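Local coordinates for protein hypoxanthine-guanine phosphoribosyltransferase (Leishmania tarentolae, PDB 1PZM) that probably converts guanine and hypoxanthine to GMP and IMP by transferring the phosphoribosyl group of 5-phosphoribosylpyrophosphate to the purine, in purine salvage, at residues A[121-126]-A[147-152]; A[125-130]-A[153-158]. All coordinates share one frame; numbering follows the deposited sequence.

Contact 1 of 2, residues A[121-126]-A[147-152]; sequences IMLVED and ASLKTV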
loop_
_atom_site.group_PDB
_atom_site.type_symbol
_atom_site.label_atom_id
_atom_site.label_comp_id
_atom_site.label_asym_id
_atom_site.label_seq_id
_atom_site.Cartn_x
_atom_site.Cartn_y
_atom_site.Cartn_z
ATOM N N ILE A 121 17.653 -4.680 -5.108
ATOM C CA ILE A 121 16.333 -4.930 -4.522
ATOM C C ILE A 121 16.337 -4.889 -2.991
ATOM O O ILE A 121 17.330 -5.216 -2.337
ATOM C CB ILE A 121 15.729 -6.264 -5.027
ATOM C CG1 ILE A 121 16.524 -7.442 -4.518
ATOM C CG2 ILE A 121 15.571 -6.311 -6.571
ATOM C CD1 ILE A 121 15.851 -8.758 -4.878
ATOM N N MET A 122 15.203 -4.461 -2.446
ATOM C CA MET A 122 15.047 -4.297 -1.015
ATOM C C MET A 122 13.718 -4.883 -0.575
ATOM O O MET A 122 12.612 -4.396 -1.001
ATOM C CB MET A 122 15.070 -2.820 -0.639
ATOM C CG MET A 122 14.994 -2.637 0.890
ATOM S SD MET A 122 15.346 -0.986 1.436
ATOM C CE MET A 122 17.212 -1.046 1.153
ATOM N N LEU A 123 13.797 -5.907 0.276
ATOM C CA LEU A 123 12.585 -6.516 0.817
ATOM C C LEU A 123 12.072 -5.637 1.930
ATOM O O LEU A 123 12.860 -5.211 2.828
ATOM C CB LEU A 123 12.850 -7.929 1.365
ATOM C CG LEU A 123 13.067 -9.027 0.319
ATOM C CD1 LEU A 123 13.669 -10.263 0.944
ATOM C CD2 LEU A 123 11.741 -9.346 -0.366
ATOM N N VAL A 124 10.756 -5.369 1.892
ATOM C CA VAL A 124 10.143 -4.419 2.810
ATOM C C VAL A 124 9.135 -5.194 3.664
ATOM O O VAL A 124 8.186 -5.758 3.164
ATOM C CB VAL A 124 9.408 -3.246 2.077
ATOM C CG1 VAL A 124 8.709 -2.344 3.123
ATOM C CG2 VAL A 124 10.393 -2.419 1.221
ATOM N N GLU A 125 9.386 -5.233 4.973
ATOM C CA GLU A 125 8.560 -6.035 5.873
ATOM C C GLU A 125 7.988 -5.185 6.989
ATOM O O GLU A 125 8.663 -4.262 7.496
ATOM C CB GLU A 125 9.436 -7.081 6.537
ATOM C CG GLU A 125 9.805 -8.240 5.687
ATOM C CD GLU A 125 8.940 -9.441 5.981
ATOM O OE1 GLU A 125 7.686 -9.341 5.871
ATOM O OE2 GLU A 125 9.541 -10.482 6.369
ATOM N N ASP A 126 6.791 -5.533 7.443
ATOM C CA ASP A 126 6.247 -4.806 8.592
ATOM C C ASP A 126 6.888 -5.252 9.915
ATOM O O ASP A 126 7.318 -4.411 10.727
ATOM C CB ASP A 126 4.732 -4.936 8.667
ATOM C CG ASP A 126 4.254 -6.340 8.475
ATOM O OD1 ASP A 126 5.050 -7.283 8.315
ATOM O OD2 ASP A 126 3.044 -6.620 8.486
ATOM N N ALA A 147 21.507 -7.598 -8.445
ATOM C CA ALA A 147 22.755 -6.907 -8.127
ATOM C C ALA A 147 23.039 -6.897 -6.614
ATOM O O ALA A 147 24.127 -7.202 -6.222
ATOM C CB ALA A 147 22.753 -5.480 -8.688
ATOM N N SER A 148 22.066 -6.511 -5.785
ATOM C CA SER A 148 22.193 -6.642 -4.337
ATOM C C SER A 148 20.812 -6.898 -3.729
ATOM O O SER A 148 19.772 -6.631 -4.345
ATOM C CB SER A 148 22.786 -5.387 -3.748
ATOM O OG SER A 148 21.871 -4.330 -4.022
ATOM N N LEU A 149 20.811 -7.465 -2.530
ATOM C CA LEU A 149 19.590 -7.683 -1.784
ATOM C C LEU A 149 19.747 -7.134 -0.375
ATOM O O LEU A 149 20.705 -7.500 0.349
ATOM C CB LEU A 149 19.298 -9.164 -1.682
ATOM C CG LEU A 149 18.146 -9.412 -0.692
ATOM C CD1 LEU A 149 16.839 -8.845 -1.299
ATOM C CD2 LEU A 149 18.013 -10.880 -0.271
ATOM N N LYS A 150 18.808 -6.293 0.032
ATOM C CA LYS A 150 18.837 -5.790 1.393
ATOM C C LYS A 150 17.413 -5.902 1.968
ATOM O O LYS A 150 16.450 -6.085 1.207
ATOM C CB LYS A 150 19.338 -4.336 1.482
ATOM C CG LYS A 150 20.827 -4.076 1.105
ATOM C CD LYS A 150 21.852 -4.580 2.143
ATOM C CE LYS A 150 23.262 -4.633 1.506
ATOM N NZ LYS A 150 24.167 -5.655 2.167
ATOM N N THR A 151 17.307 -5.856 3.304
ATOM C CA THR A 151 16.018 -5.946 3.963
ATOM C C THR A 151 15.795 -4.774 4.854
ATOM O O THR A 151 16.700 -4.400 5.668
ATOM C CB THR A 151 15.926 -7.226 4.817
ATOM O OG1 THR A 151 17.074 -7.277 5.734
ATOM C CG2 THR A 151 16.077 -8.454 3.958
ATOM N N VAL A 152 14.586 -4.225 4.780
ATOM C CA VAL A 152 14.198 -3.190 5.734
ATOM C C VAL A 152 12.931 -3.670 6.470
ATOM O O VAL A 152 11.986 -4.200 5.832
ATOM C CB VAL A 152 13.975 -1.816 5.028
ATOM C CG1 VAL A 152 12.918 -1.930 3.862
ATOM C CG2 VAL A 152 13.563 -0.728 6.044
HETATM O O HOH W 1 19.666 -3.565 -2.738
#
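Ile121 opens the pairing of two parallel strands, 121-125 and 148-152, by giving its N-H to Ser148 O at 3.0 Å and taking the N-H of Lys150 on its own carbonyl. That same oxygen also receives a water, which reaches on to Ser148 OG; the hydroxyl has His120 ND1 as a further partner. Ile121 has CG1 between the backbone N and the carbonyl carbon (chi1 67°). Leu149 crosses it at a slant, CD1 3.5 Å from Ile121 CG1 and close to Ile121 CD1 too. Met122, on the other face, has CG anti to the backbone N (chi1 -176°). Its chain crosses Val152 at about a right angle, with SD 3.6 Å from Val152 CG1, while the bend at chi3 turns CE to Lys150 CB. An unbranched, flexible thioether suits a place where one side chain must touch two residues of the next strand. Leu149 CD1 also lies 4.1 Å from Leu123 CG, one methyl packing on two residues, while Leu123 CB meets Thr151 CG2 beneath helix 132-142. Leu123 N-H goes to Lys150 O, and its carbonyl takes the N-H of Val152 at 2.8 Å, nearly straight (174°). Val124 lies side by side with Val152, CG2 to CG1 at 3.7 Å, two beta-branched residues that favour extended backbone; helix 69-81 covers both through Phe71. Glu125 gives its N-H to Val152 O; its chain, bent at chi2, rises beside Leu134, about 5 Å from the bound GMP. Strand 121-125 is buried, the Ser148-Lys150 end more open, and buried Thr151 OG1 bonds to Leu166 O. In this core sheet of a type I phosphoribosyltransferase, the main-chain groups of 121-125 are used alternately by 148-152 and by strand 59-64, so a buried strand keeps its polar atoms bonded.

Contact 2 of 2, residues A[125-130]-A[153-158]; sequences EDIVDS and VLLDKP. With 5GP (guanosine-5'-monophosphate), chain C.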
loop_
_atom_site.group_PDB
_atom_site.type_symbol
_atom_site.label_atom_id
_atom_site.label_comp_id
_atom_site.label_asym_id
_atom_site.label_seq_id
_atom_site.Cartn_x
_atom_site.Cartn_y
_atom_site.Cartn_z
ATOM N N GLU A 125 9.386 -5.233 4.973
ATOM C CA GLU A 125 8.560 -6.035 5.873
ATOM C C GLU A 125 7.988 -5.185 6.989
ATOM O O GLU A 125 8.663 -4.262 7.496
ATOM C CB GLU A 125 9.436 -7.081 6.537
ATOM C CG GLU A 125 9.805 -8.240 5.687
ATOM C CD GLU A 125 8.940 -9.441 5.981
ATOM O OE1 GLU A 125 7.686 -9.341 5.871
ATOM O OE2 GLU A 125 9.541 -10.482 6.369
ATOM N N ASP A 126 6.791 -5.533 7.443
ATOM C CA ASP A 126 6.247 -4.806 8.592
ATOM C C ASP A 126 6.888 -5.252 9.915
ATOM O O ASP A 126 7.318 -4.411 10.727
ATOM C CB ASP A 126 4.732 -4.936 8.667
ATOM C CG ASP A 126 4.254 -6.340 8.475
ATOM O OD1 ASP A 126 5.050 -7.283 8.315
ATOM O OD2 ASP A 126 3.044 -6.620 8.486
ATOM N N ILE A 127 6.974 -6.546 10.131
ATOM C CA ILE A 127 7.432 -7.077 11.414
ATOM C C ILE A 127 8.067 -8.428 11.193
ATOM O O ILE A 127 7.576 -9.241 10.403
ATOM C CB ILE A 127 6.272 -7.067 12.497
ATOM C CG1 ILE A 127 6.811 -7.497 13.867
ATOM C CG2 ILE A 127 5.033 -7.911 12.067
ATOM C CD1 ILE A 127 6.013 -6.870 15.025
ATOM N N VAL A 128 9.192 -8.648 11.856
ATOM C CA VAL A 128 9.894 -9.920 11.797
ATOM C C VAL A 128 9.993 -10.515 13.187
ATOM O O VAL A 128 10.502 -9.874 14.119
ATOM C CB VAL A 128 11.272 -9.813 11.123
ATOM C CG1 VAL A 128 11.987 -11.169 11.108
ATOM C CG2 VAL A 128 11.133 -9.309 9.661
ATOM N N ASP A 129 9.550 -11.763 13.334
ATOM C CA ASP A 129 9.529 -12.385 14.630
ATOM C C ASP A 129 10.497 -13.595 14.612
ATOM O O ASP A 129 11.684 -13.429 14.929
ATOM C CB ASP A 129 8.055 -12.690 14.977
ATOM C CG ASP A 129 7.879 -13.330 16.338
ATOM O OD1 ASP A 129 8.780 -13.215 17.208
ATOM O OD2 ASP A 129 6.835 -13.954 16.630
ATOM N N SER A 130 10.061 -14.791 14.166
ATOM C CA SER A 130 11.000 -15.923 14.113
ATOM C C SER A 130 11.977 -15.751 12.956
ATOM O O SER A 130 13.031 -16.377 12.954
ATOM C CB SER A 130 10.248 -17.258 13.899
ATOM O OG SER A 130 9.643 -17.250 12.583
ATOM N N VAL A 153 12.897 -3.492 7.792
ATOM C CA VAL A 153 11.791 -4.016 8.609
ATOM C C VAL A 153 11.370 -2.907 9.567
ATOM O O VAL A 153 12.249 -2.350 10.275
ATOM C CB VAL A 153 12.324 -5.275 9.471
ATOM C CG1 VAL A 153 11.263 -5.787 10.466
ATOM C CG2 VAL A 153 12.758 -6.446 8.550
ATOM N N LEU A 154 10.069 -2.645 9.704
ATOM C CA LEU A 154 9.676 -1.533 10.602
ATOM C C LEU A 154 9.883 -1.952 12.043
ATOM O O LEU A 154 10.520 -1.228 12.839
ATOM C CB LEU A 154 8.206 -1.052 10.360
ATOM C CG LEU A 154 7.684 0.071 11.279
ATOM C CD1 LEU A 154 8.554 1.353 11.239
ATOM C CD2 LEU A 154 6.188 0.372 10.936
ATOM N N LEU A 155 9.381 -3.155 12.369
ATOM C CA LEU A 155 9.410 -3.642 13.738
ATOM C C LEU A 155 10.170 -4.936 13.769
ATOM O O LEU A 155 9.748 -5.943 13.221
ATOM C CB LEU A 155 7.988 -3.871 14.261
ATOM C CG LEU A 155 7.068 -2.671 14.303
ATOM C CD1 LEU A 155 5.745 -3.156 14.868
ATOM C CD2 LEU A 155 7.721 -1.580 15.217
ATOM N N ASP A 156 11.308 -4.937 14.453
ATOM C CA ASP A 156 12.092 -6.184 14.575
ATOM C C ASP A 156 11.888 -6.710 15.969
ATOM O O ASP A 156 12.130 -5.965 16.951
ATOM C CB ASP A 156 13.586 -5.866 14.326
ATOM C CG ASP A 156 14.392 -7.100 13.998
ATOM O OD1 ASP A 156 15.646 -7.039 14.063
ATOM O OD2 ASP A 156 13.819 -8.169 13.649
ATOM N N LYS A 157 11.537 -8.004 16.085
ATOM C CA LYS A 157 11.480 -8.691 17.382
ATOM C C LYS A 157 12.573 -9.752 17.479
ATOM O O LYS A 157 12.281 -10.984 17.407
ATOM C CB LYS A 157 10.064 -9.305 17.644
ATOM C CG LYS A 157 8.920 -8.238 17.582
ATOM C CD LYS A 157 7.515 -8.778 18.062
ATOM C CE LYS A 157 6.992 -9.766 17.150
ATOM N NZ LYS A 157 5.444 -10.013 17.227
ATOM N N PRO A 158 13.831 -9.320 17.694
ATOM C CA PRO A 158 14.960 -10.268 17.662
ATOM C C PRO A 158 14.914 -11.318 18.781
ATOM O O PRO A 158 15.503 -12.437 18.654
ATOM C CB PRO A 158 16.215 -9.360 17.735
ATOM C CG PRO A 158 15.751 -8.023 18.377
ATOM C CD PRO A 158 14.276 -7.936 17.983
HETATM P P 5GP C . 7.897 -14.838 11.371
HETATM O O1P 5GP C . 9.012 -13.861 11.516
HETATM O O2P 5GP C . 7.819 -15.790 12.511
HETATM O O3P 5GP C . 8.229 -15.634 10.164
HETATM O "O5'" 5GP C . 6.523 -14.033 11.173
HETATM C "C5'" 5GP C . 5.279 -14.678 10.870
HETATM C "C4'" 5GP C . 4.198 -13.683 10.352
HETATM O "O4'" 5GP C . 3.515 -12.976 11.398
HETATM C "C3'" 5GP C . 4.710 -12.600 9.407
HETATM O "O3'" 5GP C . 3.786 -12.347 8.345
HETATM C "C2'" 5GP C . 4.805 -11.398 10.335
HETATM O "O2'" 5GP C . 4.795 -10.211 9.594
HETATM C "C1'" 5GP C . 3.620 -11.567 11.299
HETATM N N9 5GP C . 3.895 -11.027 12.664
HETATM C C8 5GP C . 4.805 -11.456 13.649
HETATM N N7 5GP C . 4.612 -10.705 14.820
HETATM C C5 5GP C . 3.428 -10.035 14.601
HETATM C C6 5GP C . 2.722 -9.119 15.391
HETATM O O6 5GP C . 3.168 -8.754 16.523
HETATM N N1 5GP C . 1.530 -8.577 14.911
HETATM C C2 5GP C . 1.045 -8.967 13.662
HETATM N N2 5GP C . -0.105 -8.496 13.185
HETATM N N3 5GP C . 1.745 -9.847 12.885
HETATM C C4 5GP C . 2.929 -10.374 13.369
HETATM O O HOH W 2 5.985 -12.158 18.714
#
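Lys157 and Ile127 meet beside the bound GMP, with Ile127 CD1 lying 3.7 Å from Lys157 CE. The long lysine chain, bent at chi3 (-68°), carries NZ to the edge of the guanine, where it donates to O6 at 2.7 Å and to N7 at 2.6 Å. Two acceptors on a 6-oxopurine suit an ammonium group. Ala177 O and a water make four acceptors around NZ, so at least one N-H must be shared or one bond is partial. On the sugar side, GMP O2' gives a hydrogen bond to Ile127 O, and Ile127 CG2 packs against N9 of the base. Asp126 OD1 lies 3.2 Å from O2', and a weak bond from Ile127 N helps hold that carboxylate. The phosphate is taken largely by backbone N-H groups, Asp129 N to O1P at 2.8 Å and Ser130 N to O2P, in the manner of the PRPP-binding loop of this family; Ala131 N and the Thr133 hydroxyl are further GMP partners. In the second shell, the water donates weakly to Asp129 OD2. OD2 and NZ remain 4.2 Å apart, and Asp129 has its salt bridge with Arg176 instead. Lys157 CE sits over the face of the Asp129 carboxylate, 3.8 Å from CG. Further out, Asp126 O takes the N-H of Leu155, where the chain turns a corner; Leu155 O takes that of Val128, and Val128 O that of Lys157. On the face away from the base, Val128 CG2 presses tightly on Val153 CG2 at 3.5 Å, the valines crossing at about a right angle. Asp156 OD2 reaches a salt bridge with Arg161. The segments belong to the beta-alpha-beta unit of strand 127-128, helix 132-142 and strand 148-156. Leu134 of that helix touches Val128, strand 169-173 flanks Leu155 and Asp156, and Val179 covers Ile127 and Leu155.

Both contacts use strand 148-156, pairing it first with strand 120-125 and then, past the corner at Asp126, with the short strand 127-128; Glu125 and Asp126 belong to both. Every touching residue of contact 2 is buried, whereas Ser148, Leu149 and Lys150 bring contact 1 partly to the surface at its start. Contact 1 is the regular part, mostly hydrophobic between helices on either side of the sheet, with Ser148, Lys150 and Thr151 among its polar members. In contact 2 the chains bend: apolar packing persists behind Ile127 and Val128, while main-chain N-H groups and Lys157 face the nucleotide, gripping base and phosphate at the C-terminal ends of the strands.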